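Local coordinates for protein gamma-glutamyltranspeptidase (Streptomyces lincolnensis, PDB 6J3A) that is a gamma-glutamyltranspeptidase homologue of the Ntn-hydrolase clan, related to LmbA and probably acting on gamma-glutamyl or similar substrates, at residues T482-I487 / Q508-F513; L282-A287 / A318-A323; L196-G201 / R213-T218; L117-H122 / A207-A212; V46-V49 / L54-P57. All coordinates share one frame; numbering follows the deposited sequence.

Contact 1. Residues T482-I487 / Q508-F513; sequences TLTPSI and QWQLHF
Gln510 takes part in every touch of this contact, reaching from helix 506-519 to the chain that runs into strand 486-490, where Thr484 and Ser486 receive it. Its CG stands beside the backbone N (chi1 -82°) and the chain then runs extended, a course that carries the amide over to the other segment. The carboxamide carbon is equally far from both receivers: Gln510 CD is 3.6 Å from Thr484 O and 3.6 Å from Ser486 OG. The end of the amide therefore lies between a main-chain carbonyl and a hydroxyl, with the methyl CG2 of Thr484 running alongside at its flank. Thr484 holds its OG1 anti to the backbone N (chi1 177°), and this hydroxyl bonds to Lys272 NZ and to Asp507 OD2. Lys272 NZ also bonds to Ser486 OG and to Pro485 O, so three oxygens of the 484-486 run grip a single ammonium group. Leu282 and Phe498 pack against Gln510. The contact illustrates how a sheet and a helix of the alpha-beta-beta-alpha Ntn fold can be joined through polar groups in a buried setting: the neutral amide adds no charge of its own, and the oxygens gathered round Lys272 would be expected to stabilise its positive charge.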
# COMPACT_ATOMS: atom_id res chain seq x y z
N THR A 482 -19.10 16.75 -13.16
CA THR A 482 -18.32 15.57 -13.59
C THR A 482 -18.15 14.50 -12.49
O THR A 482 -17.81 13.35 -12.79
CB THR A 482 -16.93 15.95 -14.12
OG1 THR A 482 -16.31 16.87 -13.22
CG2 THR A 482 -17.05 16.55 -15.50
N LEU A 483 -18.41 14.89 -11.24
CA LEU A 483 -18.18 14.05 -10.07
C LEU A 483 -19.16 12.90 -10.04
O LEU A 483 -20.37 13.11 -10.00
CB LEU A 483 -18.33 14.89 -8.80
CG LEU A 483 -17.59 16.25 -8.81
CD1 LEU A 483 -17.65 16.87 -7.43
CD2 LEU A 483 -16.15 16.15 -9.34
N THR A 484 -18.63 11.67 -10.02
CA THR A 484 -19.44 10.50 -10.27
C THR A 484 -18.89 9.23 -9.62
O THR A 484 -18.25 8.40 -10.28
CB THR A 484 -19.67 10.31 -11.78
OG1 THR A 484 -20.40 9.10 -11.99
CG2 THR A 484 -18.36 10.29 -12.59
N PRO A 485 -19.16 9.05 -8.32
CA PRO A 485 -18.80 7.79 -7.68
C PRO A 485 -19.71 6.64 -8.11
O PRO A 485 -20.75 6.87 -8.74
CB PRO A 485 -18.97 8.09 -6.18
CG PRO A 485 -19.95 9.20 -6.11
CD PRO A 485 -19.90 9.95 -7.41
N SER A 486 -19.32 5.42 -7.76
CA SER A 486 -20.05 4.21 -8.13
C SER A 486 -20.19 3.26 -6.96
O SER A 486 -19.32 3.19 -6.08
CB SER A 486 -19.33 3.45 -9.25
OG SER A 486 -19.00 4.31 -10.33
N ILE A 487 -21.31 2.55 -6.95
CA ILE A 487 -21.47 1.36 -6.13
C ILE A 487 -22.03 0.26 -7.04
O ILE A 487 -22.97 0.49 -7.80
CB ILE A 487 -22.35 1.62 -4.89
CG1 ILE A 487 -21.56 2.42 -3.85
CG2 ILE A 487 -22.83 0.30 -4.28
CD1 ILE A 487 -22.25 2.66 -2.53
N GLN A 508 -15.43 7.14 -18.02
CA GLN A 508 -14.83 6.30 -19.06
C GLN A 508 -13.95 5.27 -18.36
O GLN A 508 -14.07 4.05 -18.53
CB GLN A 508 -14.00 7.14 -20.04
CG GLN A 508 -14.73 8.33 -20.64
CD GLN A 508 -13.95 8.97 -21.78
OE1 GLN A 508 -13.57 8.28 -22.74
NE2 GLN A 508 -13.69 10.28 -21.68
N TRP A 509 -13.06 5.79 -17.53
CA TRP A 509 -12.11 4.97 -16.81
C TRP A 509 -12.83 3.97 -15.91
O TRP A 509 -12.45 2.80 -15.87
CB TRP A 509 -11.18 5.86 -15.98
CG TRP A 509 -10.15 6.61 -16.79
CD1 TRP A 509 -9.65 6.29 -18.03
CD2 TRP A 509 -9.45 7.78 -16.37
NE1 TRP A 509 -8.71 7.22 -18.42
CE2 TRP A 509 -8.56 8.14 -17.41
CE3 TRP A 509 -9.50 8.58 -15.21
CZ2 TRP A 509 -7.73 9.26 -17.33
CZ3 TRP A 509 -8.67 9.68 -15.12
CH2 TRP A 509 -7.80 10.02 -16.18
N GLN A 510 -13.87 4.43 -15.23
CA GLN A 510 -14.67 3.56 -14.38
C GLN A 510 -15.39 2.48 -15.16
O GLN A 510 -15.46 1.34 -14.70
CB GLN A 510 -15.69 4.37 -13.57
CG GLN A 510 -15.12 4.98 -12.32
CD GLN A 510 -16.09 5.93 -11.64
OE1 GLN A 510 -16.29 7.07 -12.10
NE2 GLN A 510 -16.69 5.47 -10.54
N LEU A 511 -15.94 2.83 -16.33
CA LEU A 511 -16.56 1.82 -17.19
C LEU A 511 -15.55 0.74 -17.56
O LEU A 511 -15.86 -0.45 -17.47
CB LEU A 511 -17.14 2.41 -18.48
CG LEU A 511 -17.79 1.28 -19.31
CD1 LEU A 511 -19.27 1.15 -18.98
CD2 LEU A 511 -17.55 1.43 -20.80
N HIS A 512 -14.35 1.15 -17.96
CA HIS A 512 -13.33 0.16 -18.34
C HIS A 512 -12.98 -0.71 -17.13
O HIS A 512 -12.98 -1.95 -17.22
CB HIS A 512 -12.08 0.84 -18.93
CG HIS A 512 -12.39 1.91 -19.93
ND1 HIS A 512 -13.52 1.89 -20.70
CD2 HIS A 512 -11.73 3.04 -20.27
CE1 HIS A 512 -13.55 2.95 -21.48
NE2 HIS A 512 -12.47 3.67 -21.24
N PHE A 513 -12.76 -0.07 -16.00
CA PHE A 513 -12.48 -0.76 -14.74
C PHE A 513 -13.56 -1.77 -14.35
O PHE A 513 -13.26 -2.95 -14.16
CB PHE A 513 -12.34 0.27 -13.63
CG PHE A 513 -12.34 -0.31 -12.25
CD1 PHE A 513 -11.24 -1.00 -11.79
CD2 PHE A 513 -13.43 -0.16 -11.42
CE1 PHE A 513 -11.22 -1.53 -10.51
CE2 PHE A 513 -13.43 -0.68 -10.14
CZ PHE A 513 -12.32 -1.36 -9.68

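Contact 2. Residues L282-A287 / A318-A323; sequences LLQQLA and AWYGDA
Tyr320 and Gln284 reach for each other and make the entire contact between helix 280-288 and the chain leaving helix 299-319. The tight part is one hydrogen bond: Tyr320 OH donates to Gln284 OE1 over 2.7 Å. Gln284 CG lies beside the backbone N (chi1 -79°) and the chain is extended beyond, which carries the amide to the phenol. The phenol approaches the carbonyl from the side, with a C=O...donor angle of 119°, and sits 24° out of the carbonyl plane. For the ring the meeting is edge-on. OE1 lies in the ring plane, 3.3 Å from Tyr320 CE1, while the amide itself is turned out of that plane. The second half of the amide is also used, since Gln284 NE2 bonds to Asp315 OD2, and the two bonds together fix the rotation of the group. Were Gln284 replaced by a leucine, the phenol would be likely to lose its acceptor and Asp315 its amide donor.

Beyond this pair the backbones stand well apart, Gln284 CA and Tyr320 CA being 11.9 Å from each other, and the segments diverge toward partly exposed residues, among them Asp322, which is held by Arg478. Tyr320 is the first residue to abandon helical angles, and Gly321, which bonds by its backbone to Pro275, then adopts angles that would jam a side chain against the preceding carbonyl. A buried Tyr-Gln hydrogen bond thus ties one helix to the end of another in the helical layer over the sheet. Leu283 packs on strands 256-265 and 268-272 and Gln285 on helix 506-519, while Leu282 and Leu286 touch both.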
# COMPACT_ATOMS: atom_id res chain seq x y z
N LEU A 282 -22.23 6.35 -17.60
CA LEU A 282 -21.70 5.00 -17.40
C LEU A 282 -22.79 3.97 -17.67
O LEU A 282 -22.59 3.01 -18.43
CB LEU A 282 -21.15 4.82 -15.96
CG LEU A 282 -20.23 3.60 -15.71
CD1 LEU A 282 -19.25 3.86 -14.57
CD2 LEU A 282 -21.00 2.31 -15.46
N LEU A 283 -23.95 4.20 -17.06
CA LEU A 283 -25.12 3.34 -17.24
C LEU A 283 -25.54 3.27 -18.72
O LEU A 283 -25.84 2.19 -19.23
CB LEU A 283 -26.28 3.80 -16.33
CG LEU A 283 -26.01 4.03 -14.83
CD1 LEU A 283 -27.24 4.48 -14.05
CD2 LEU A 283 -25.49 2.76 -14.20
N GLN A 284 -25.52 4.41 -19.42
CA GLN A 284 -25.84 4.44 -20.86
C GLN A 284 -24.85 3.63 -21.69
O GLN A 284 -25.23 3.00 -22.67
CB GLN A 284 -25.90 5.88 -21.39
CG GLN A 284 -27.20 6.59 -21.06
CD GLN A 284 -27.53 7.73 -21.99
OE1 GLN A 284 -27.75 8.86 -21.55
NE2 GLN A 284 -27.58 7.45 -23.30
N GLN A 285 -23.59 3.65 -21.29
CA GLN A 285 -22.57 2.84 -21.94
C GLN A 285 -22.82 1.33 -21.80
O GLN A 285 -22.56 0.57 -22.73
CB GLN A 285 -21.18 3.22 -21.44
CG GLN A 285 -20.69 4.54 -21.99
CD GLN A 285 -19.40 5.00 -21.32
OE1 GLN A 285 -18.32 4.63 -21.75
NE2 GLN A 285 -19.53 5.80 -20.28
N LEU A 286 -23.34 0.94 -20.63
CA LEU A 286 -23.67 -0.46 -20.34
C LEU A 286 -24.89 -0.91 -21.11
O LEU A 286 -24.91 -2.02 -21.66
CB LEU A 286 -23.96 -0.63 -18.84
CG LEU A 286 -22.79 -0.55 -17.87
CD1 LEU A 286 -23.30 -0.55 -16.44
CD2 LEU A 286 -21.85 -1.72 -18.09
N ALA A 287 -25.91 -0.05 -21.14
CA ALA A 287 -27.11 -0.28 -21.95
C ALA A 287 -26.84 -0.40 -23.45
O ALA A 287 -27.58 -1.07 -24.17
CB ALA A 287 -28.12 0.82 -21.69
N ALA A 318 -26.45 16.58 -24.76
CA ALA A 318 -27.79 16.95 -25.21
C ALA A 318 -28.84 16.97 -24.11
O ALA A 318 -29.67 17.88 -24.08
CB ALA A 318 -28.24 16.01 -26.32
N TRP A 319 -28.80 15.98 -23.23
CA TRP A 319 -29.92 15.71 -22.32
C TRP A 319 -29.67 15.96 -20.84
O TRP A 319 -30.63 16.20 -20.10
CB TRP A 319 -30.44 14.28 -22.55
CG TRP A 319 -30.88 14.08 -23.98
CD1 TRP A 319 -30.29 13.30 -24.93
CD2 TRP A 319 -31.98 14.73 -24.62
NE1 TRP A 319 -30.96 13.40 -26.12
CE2 TRP A 319 -32.00 14.28 -25.96
CE3 TRP A 319 -32.96 15.64 -24.20
CZ2 TRP A 319 -32.96 14.71 -26.88
CZ3 TRP A 319 -33.91 16.08 -25.10
CH2 TRP A 319 -33.90 15.61 -26.43
N TYR A 320 -28.41 15.93 -20.39
CA TYR A 320 -28.13 15.97 -18.94
C TYR A 320 -28.06 17.38 -18.41
O TYR A 320 -27.70 18.32 -19.13
CB TYR A 320 -26.84 15.25 -18.55
CG TYR A 320 -26.82 13.74 -18.73
CD1 TYR A 320 -27.60 13.09 -19.69
CD2 TYR A 320 -25.96 12.96 -17.95
CE1 TYR A 320 -27.53 11.72 -19.87
CE2 TYR A 320 -25.88 11.58 -18.13
CZ TYR A 320 -26.67 10.97 -19.09
OH TYR A 320 -26.61 9.60 -19.26
N GLY A 321 -28.38 17.51 -17.13
CA GLY A 321 -28.40 18.80 -16.46
C GLY A 321 -29.42 18.82 -15.34
O GLY A 321 -30.02 17.79 -15.02
N ASP A 322 -29.59 19.99 -14.75
CA ASP A 322 -30.58 20.20 -13.69
C ASP A 322 -31.55 21.36 -13.96
O ASP A 322 -32.34 21.71 -13.08
CB ASP A 322 -29.86 20.44 -12.36
CG ASP A 322 -30.75 20.19 -11.15
OD1 ASP A 322 -31.55 19.22 -11.16
OD2 ASP A 322 -30.64 20.96 -10.17
N ALA A 323 -31.51 21.93 -15.17
CA ALA A 323 -32.44 23.01 -15.56
C ALA A 323 -33.69 22.51 -16.29
O ALA A 323 -34.50 23.33 -16.76
CB ALA A 323 -31.72 24.05 -16.41

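Contact 3. Residues L196-G201 / R213-T218; sequences LAEVAG and REVWRT
Val199 and Val215 form the apolar part of the contact, one methyl group against another, with Val199 CG1 4.1 Å from Val215 CG2. The same CG2 has a second neighbour of a different kind. Glu198 reaches over from its own helix and lays its carboxylate against the methyl, its OE1 3.6 Å from Val215 CG2. Val215 can serve both because CG1 is turned anti to the backbone N (chi1 171°), which points CG2 at helix 186-200. Phe220 of helix 220-229 packs on both Glu198 and Val215.

No hydrogen bond spans the two segments. Among the polar interactions, those within 213-218 lie near the end of helix 205-217. Arg217 NH1 donates to Glu214 OE1 over 2.7 Å with an N-H...O angle of 156°, a salt bridge made on the syn side of the carboxylate and at the edge of the guanidinium. One turn from Thr218, the carbonyl of Glu214 is gripped twice: Thr218 OG1 reaches Glu214 O at 2.8 Å and Thr218 N reaches it at 2.7 Å, from opposite faces of the carbonyl plane. Thr218 is where the chain leaves helical geometry. Helices 186-200 and 205-217, running in broadly opposite directions and linked by a short turn, make an alpha-alpha hairpin in the helical part of this Ntn-type fold.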
# COMPACT_ATOMS: atom_id res chain seq x y z
N LEU A 196 -15.09 24.05 15.84
CA LEU A 196 -15.24 23.11 16.94
C LEU A 196 -15.48 23.78 18.29
O LEU A 196 -16.32 23.33 19.06
CB LEU A 196 -14.01 22.23 17.05
CG LEU A 196 -13.76 21.22 15.94
CD1 LEU A 196 -12.38 20.62 16.13
CD2 LEU A 196 -14.82 20.13 15.94
N ALA A 197 -14.72 24.83 18.57
CA ALA A 197 -14.87 25.55 19.84
C ALA A 197 -16.31 26.03 20.04
O ALA A 197 -16.93 25.75 21.08
CB ALA A 197 -13.90 26.72 19.92
N GLU A 198 -16.85 26.69 19.02
CA GLU A 198 -18.18 27.29 19.13
C GLU A 198 -19.36 26.36 18.83
O GLU A 198 -20.49 26.82 18.82
CB GLU A 198 -18.29 28.58 18.31
CG GLU A 198 -18.26 28.45 16.80
CD GLU A 198 -18.75 29.72 16.12
OE1 GLU A 198 -19.98 29.96 16.14
OE2 GLU A 198 -17.90 30.47 15.59
N VAL A 199 -19.11 25.08 18.59
CA VAL A 199 -20.19 24.08 18.62
C VAL A 199 -20.09 23.10 19.80
O VAL A 199 -21.00 22.30 20.00
CB VAL A 199 -20.30 23.28 17.28
CG1 VAL A 199 -20.45 24.23 16.10
CG2 VAL A 199 -19.12 22.33 17.09
N ALA A 200 -19.01 23.16 20.57
CA ALA A 200 -18.76 22.20 21.64
C ALA A 200 -19.85 22.24 22.71
O ALA A 200 -20.27 21.20 23.21
CB ALA A 200 -17.40 22.46 22.27
N GLY A 201 -20.34 23.43 23.02
CA GLY A 201 -21.42 23.59 24.00
C GLY A 201 -22.82 23.36 23.45
O GLY A 201 -23.80 23.50 24.19
N ARG A 213 -23.29 22.96 10.97
CA ARG A 213 -23.92 23.22 9.69
C ARG A 213 -24.32 24.69 9.58
O ARG A 213 -24.15 25.31 8.54
CB ARG A 213 -25.15 22.34 9.48
CG ARG A 213 -24.86 20.86 9.44
CD ARG A 213 -26.15 20.09 9.28
NE ARG A 213 -26.70 20.24 7.94
CZ ARG A 213 -27.94 19.93 7.58
NH1 ARG A 213 -28.82 19.45 8.46
NH2 ARG A 213 -28.32 20.12 6.32
N GLU A 214 -24.83 25.24 10.68
CA GLU A 214 -25.24 26.64 10.76
C GLU A 214 -24.09 27.63 10.82
O GLU A 214 -24.22 28.76 10.35
CB GLU A 214 -26.17 26.85 11.95
CG GLU A 214 -27.50 26.11 11.81
CD GLU A 214 -28.30 26.51 10.58
OE1 GLU A 214 -29.00 25.63 10.03
OE2 GLU A 214 -28.23 27.69 10.15
N VAL A 215 -22.96 27.22 11.40
CA VAL A 215 -21.74 28.03 11.38
C VAL A 215 -21.22 28.20 9.94
O VAL A 215 -20.82 29.29 9.55
CB VAL A 215 -20.66 27.44 12.30
CG1 VAL A 215 -19.32 28.14 12.11
CG2 VAL A 215 -21.11 27.58 13.75
N TRP A 216 -21.23 27.11 9.18
CA TRP A 216 -20.89 27.18 7.76
C TRP A 216 -21.89 28.04 6.98
O TRP A 216 -21.51 28.80 6.09
CB TRP A 216 -20.83 25.78 7.13
CG TRP A 216 -20.38 25.85 5.69
CD1 TRP A 216 -21.15 26.16 4.61
CD2 TRP A 216 -19.05 25.66 5.19
NE1 TRP A 216 -20.39 26.17 3.47
CE2 TRP A 216 -19.10 25.86 3.80
CE3 TRP A 216 -17.83 25.32 5.78
CZ2 TRP A 216 -17.97 25.73 2.98
CZ3 TRP A 216 -16.70 25.20 4.97
CH2 TRP A 216 -16.79 25.41 3.58
N ARG A 217 -23.16 27.91 7.34
CA ARG A 217 -24.28 28.45 6.58
C ARG A 217 -24.62 29.91 6.84
O ARG A 217 -24.93 30.65 5.90
CB ARG A 217 -25.53 27.65 6.90
CG ARG A 217 -26.40 27.39 5.71
CD ARG A 217 -26.71 25.92 5.61
NE ARG A 217 -27.61 25.50 6.68
CZ ARG A 217 -28.79 24.92 6.50
NH1 ARG A 217 -29.51 24.58 7.56
NH2 ARG A 217 -29.27 24.67 5.27
N THR A 218 -24.63 30.27 8.12
CA THR A 218 -24.97 31.62 8.58
C THR A 218 -23.90 32.30 9.44
O THR A 218 -24.00 33.49 9.70
CB THR A 218 -26.28 31.60 9.39
OG1 THR A 218 -26.12 30.76 10.54
CG2 THR A 218 -27.43 31.09 8.53

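Contact 4. Residues L117-H122 / A207-A212; sequences LLLRDH and AQIEAA
Arg120 is shared between two carboxylates, one across the interface and one beside it in sequence, so that Glu210, Arg120 and Asp121 form a salt-bridge network. Across the contact Arg120 NH1 donates to Glu210 OE1 over 2.7 Å, a bent bond of 134° on the syn side of the carboxylate, though tilted out of its plane. On its own helix Arg120 NE gives a hydrogen bond to Asp121 OD1 at 2.9 Å, supplemented by a weak one from NH2. A bend at chi3 (62°) brings the N-H edges of the guanidinium to both acids. Glu210 OE2 binds Arg213 NH1 as well, and the Glu210 carboxylate probably offsets the closeness of the two arginine ends.

Helices 111-122 and 205-217 pack nearly antiparallel, their short axes at 159° and 9.4 Å apart, within the helical part of the alpha-beta-beta-alpha Ntn fold. Loss of the guanidinium, as with a methionine in place of Arg120, would probably cost Glu210 its mate on helix 111-122 and leave Asp121 with Tyr257 but no arginine.

Beneath the charges the joint is apolar. Ile209 divides its branches: CG2 lies 3.8 Å from Arg120 CB, the aliphatic root of the same arginine, and CD1 presses on Leu119 CG at 3.6 Å. The Leu119 and Ile209 side chains cross at about a right angle, and the carbonyl O of Leu119 bonds to Arg205 NH2.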
# COMPACT_ATOMS: atom_id res chain seq x y z
N LEU A 117 -24.07 16.07 7.11
CA LEU A 117 -25.27 15.23 7.05
C LEU A 117 -24.91 13.77 7.23
O LEU A 117 -25.55 13.06 8.00
CB LEU A 117 -26.03 15.40 5.73
CG LEU A 117 -27.34 16.21 5.74
CD1 LEU A 117 -28.04 16.03 4.40
CD2 LEU A 117 -28.31 15.82 6.85
N LEU A 118 -23.89 13.33 6.50
CA LEU A 118 -23.40 11.96 6.60
C LEU A 118 -23.04 11.61 8.03
O LEU A 118 -23.53 10.62 8.58
CB LEU A 118 -22.20 11.75 5.68
CG LEU A 118 -21.83 10.27 5.45
CD1 LEU A 118 -22.89 9.51 4.66
CD2 LEU A 118 -20.50 10.19 4.73
N LEU A 119 -22.21 12.43 8.64
CA LEU A 119 -21.82 12.24 10.03
C LEU A 119 -23.03 12.19 10.96
O LEU A 119 -23.12 11.33 11.83
CB LEU A 119 -20.85 13.34 10.47
CG LEU A 119 -20.00 13.10 11.73
CD1 LEU A 119 -19.16 11.84 11.62
CD2 LEU A 119 -19.10 14.29 12.01
N ARG A 120 -23.99 13.08 10.76
CA ARG A 120 -25.14 13.19 11.66
C ARG A 120 -26.08 11.99 11.56
O ARG A 120 -26.54 11.48 12.59
CB ARG A 120 -25.91 14.47 11.36
CG ARG A 120 -27.00 14.79 12.37
CD ARG A 120 -28.00 15.79 11.84
NE ARG A 120 -28.70 15.29 10.66
CZ ARG A 120 -29.76 15.86 10.09
NH1 ARG A 120 -30.29 16.98 10.57
NH2 ARG A 120 -30.30 15.29 9.01
N ASP A 121 -26.37 11.57 10.33
CA ASP A 121 -27.34 10.50 10.07
C ASP A 121 -26.75 9.09 10.17
O ASP A 121 -27.37 8.21 10.75
CB ASP A 121 -28.00 10.69 8.69
CG ASP A 121 -28.94 11.90 8.65
OD1 ASP A 121 -29.16 12.55 9.69
OD2 ASP A 121 -29.45 12.21 7.56
N HIS A 122 -25.55 8.89 9.61
CA HIS A 122 -24.96 7.55 9.49
C HIS A 122 -23.67 7.29 10.27
O HIS A 122 -23.20 6.15 10.33
CB HIS A 122 -24.74 7.24 8.02
CG HIS A 122 -25.99 7.33 7.21
ND1 HIS A 122 -26.85 6.27 7.06
CD2 HIS A 122 -26.55 8.37 6.54
CE1 HIS A 122 -27.88 6.64 6.32
NE2 HIS A 122 -27.72 7.91 5.99
N ALA A 207 -26.42 17.43 17.77
CA ALA A 207 -26.65 18.86 17.88
C ALA A 207 -25.41 19.65 17.51
O ALA A 207 -25.51 20.75 16.96
CB ALA A 207 -27.11 19.23 19.29
N GLN A 208 -24.24 19.08 17.82
CA GLN A 208 -22.94 19.70 17.53
C GLN A 208 -22.71 19.82 16.04
O GLN A 208 -22.23 20.85 15.55
CB GLN A 208 -21.80 18.89 18.13
CG GLN A 208 -21.81 18.84 19.65
CD GLN A 208 -20.58 18.16 20.24
OE1 GLN A 208 -20.16 17.10 19.79
NE2 GLN A 208 -20.01 18.79 21.25
N ILE A 209 -23.04 18.74 15.33
CA ILE A 209 -22.95 18.69 13.87
C ILE A 209 -23.95 19.67 13.24
O ILE A 209 -23.61 20.40 12.33
CB ILE A 209 -23.15 17.25 13.36
CG1 ILE A 209 -21.96 16.38 13.76
CG2 ILE A 209 -23.29 17.20 11.85
CD1 ILE A 209 -22.28 14.90 13.88
N GLU A 210 -25.18 19.68 13.76
CA GLU A 210 -26.22 20.59 13.28
C GLU A 210 -25.85 22.07 13.51
O GLU A 210 -26.08 22.91 12.65
CB GLU A 210 -27.56 20.26 13.94
CG GLU A 210 -28.78 20.84 13.24
CD GLU A 210 -29.01 20.26 11.86
OE1 GLU A 210 -28.93 19.03 11.70
OE2 GLU A 210 -29.27 21.05 10.92
N ALA A 211 -25.27 22.36 14.68
CA ALA A 211 -24.74 23.71 14.97
C ALA A 211 -23.60 24.09 14.03
O ALA A 211 -23.52 25.23 13.59
CB ALA A 211 -24.27 23.80 16.41
N ALA A 212 -22.73 23.12 13.74
CA ALA A 212 -21.66 23.30 12.75
C ALA A 212 -22.18 23.58 11.34
O ALA A 212 -21.56 24.34 10.58
CB ALA A 212 -20.75 22.08 12.73

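Contact 5. Residues V46-V49 / L54-P57; sequences VLHV and LNGP
Asn55 and His48 touch where the loop following helix 36-50 turns back over the helix end, a helix-to-strand connection within the Ntn-type fold that continues into strand 61-66. Leu54, at the start of the segment, bonds by its backbone to Thr421. The amide of Asn55 stands beside the last turn of the helix, its CG 3.8 Å from Leu47 O. It also lies at the CD2 edge of the His48 ring, with amide and ring planes 43° apart and the two side chains crossing at about a right angle. The main chain of Asn55 takes a further link: one water donates to His48 O at 2.9 Å and to Asn55 O at 3.2 Å, a bridge between two backbone carbonyls.

At Gly56 the extended backbone passes so near that its carbonyl carbon C is 3.4 Å from His48 CD2, an oblique approach. A side chain here would point away from the helix and be crowded by the ring of Pro57.

Pro57 completes the cover over one face of the imidazole. His48 holds its ring there with CG beside the backbone N (chi1 -62°), while Phe45 meets the same ring edge-to-face and Trp192 packs on the proline. The result is a CH-pi contact, with Pro57 CG 3.9 Å from the ring centroid; the nearest ring atom to Pro57 CG is His48 ND1, at 3.5 Å.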
# COMPACT_ATOMS: atom_id res chain seq x y z
N VAL A 46 -9.03 15.34 5.53
CA VAL A 46 -7.60 15.14 5.27
C VAL A 46 -7.30 15.45 3.79
O VAL A 46 -6.33 16.15 3.50
CB VAL A 46 -7.14 13.73 5.69
CG1 VAL A 46 -5.74 13.42 5.17
CG2 VAL A 46 -7.17 13.61 7.21
N LEU A 47 -8.14 14.97 2.88
CA LEU A 47 -7.96 15.26 1.45
C LEU A 47 -7.91 16.75 1.11
O LEU A 47 -7.15 17.15 0.22
CB LEU A 47 -9.06 14.60 0.62
CG LEU A 47 -8.95 13.09 0.42
CD1 LEU A 47 -10.24 12.56 -0.18
CD2 LEU A 47 -7.78 12.74 -0.47
N HIS A 48 -8.71 17.56 1.81
CA HIS A 48 -8.65 19.02 1.63
C HIS A 48 -7.21 19.48 1.82
O HIS A 48 -6.66 20.24 1.01
CB HIS A 48 -9.51 19.77 2.65
CG HIS A 48 -10.96 19.45 2.58
ND1 HIS A 48 -11.80 19.55 3.67
CD2 HIS A 48 -11.74 19.05 1.55
CE1 HIS A 48 -13.02 19.21 3.32
NE2 HIS A 48 -13.01 18.89 2.03
N VAL A 49 -6.61 18.98 2.90
CA VAL A 49 -5.28 19.39 3.35
C VAL A 49 -4.16 18.85 2.48
O VAL A 49 -3.19 19.56 2.22
CB VAL A 49 -5.04 18.97 4.82
CG1 VAL A 49 -3.67 19.42 5.31
CG2 VAL A 49 -6.10 19.57 5.74
N LEU A 54 -6.42 19.90 -5.78
CA LEU A 54 -7.46 19.06 -6.38
C LEU A 54 -8.83 19.09 -5.68
O LEU A 54 -9.81 18.64 -6.26
CB LEU A 54 -6.95 17.63 -6.52
CG LEU A 54 -5.80 17.45 -7.52
CD1 LEU A 54 -5.22 16.05 -7.42
CD2 LEU A 54 -6.23 17.70 -8.96
N ASN A 55 -8.89 19.60 -4.46
CA ASN A 55 -10.17 19.83 -3.79
C ASN A 55 -10.00 20.82 -2.63
O ASN A 55 -8.93 21.37 -2.41
CB ASN A 55 -10.77 18.51 -3.30
CG ASN A 55 -10.10 17.98 -2.06
OD1 ASN A 55 -8.91 18.19 -1.84
ND2 ASN A 55 -10.86 17.28 -1.23
N GLY A 56 -11.08 21.07 -1.91
CA GLY A 56 -11.05 21.93 -0.75
C GLY A 56 -12.42 21.98 -0.11
O GLY A 56 -13.37 21.49 -0.70
N PRO A 57 -12.52 22.56 1.10
CA PRO A 57 -13.77 22.53 1.87
C PRO A 57 -14.99 23.24 1.24
O PRO A 57 -16.12 22.82 1.50
CB PRO A 57 -13.38 23.19 3.20
CG PRO A 57 -11.90 23.06 3.28
CD PRO A 57 -11.43 23.18 1.87
O HOH W 1 -8.23 22.60 0.48

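In the fold
The five contacts fall into two groups. Contacts 1 and 2, centres 13 Å apart, join where Leu511 and Gln510 of helix 506-519 pack on Leu282, Gln285 and Leu286. Contacts 3 and 4, centres 11 Å apart, share helix 205-217; Val199 of contact 3 packs on Gln208 and Ala212 of contact 4, while Ala200 O probably bonds Gln208 NE2. Contact 5 meets contact 3 where Trp216 CH2 touches Pro57 O at 3.4 Å, and lies about 28 Å, centre to centre, from contact 2 on the opposite side of the chain's centre. In gamma-glutamyltranspeptidases the nucleophile is the threonine that begins the small subunit; the active site is therefore probably near Thr421, just after the unmodelled residues 384-420 and beside contact 5.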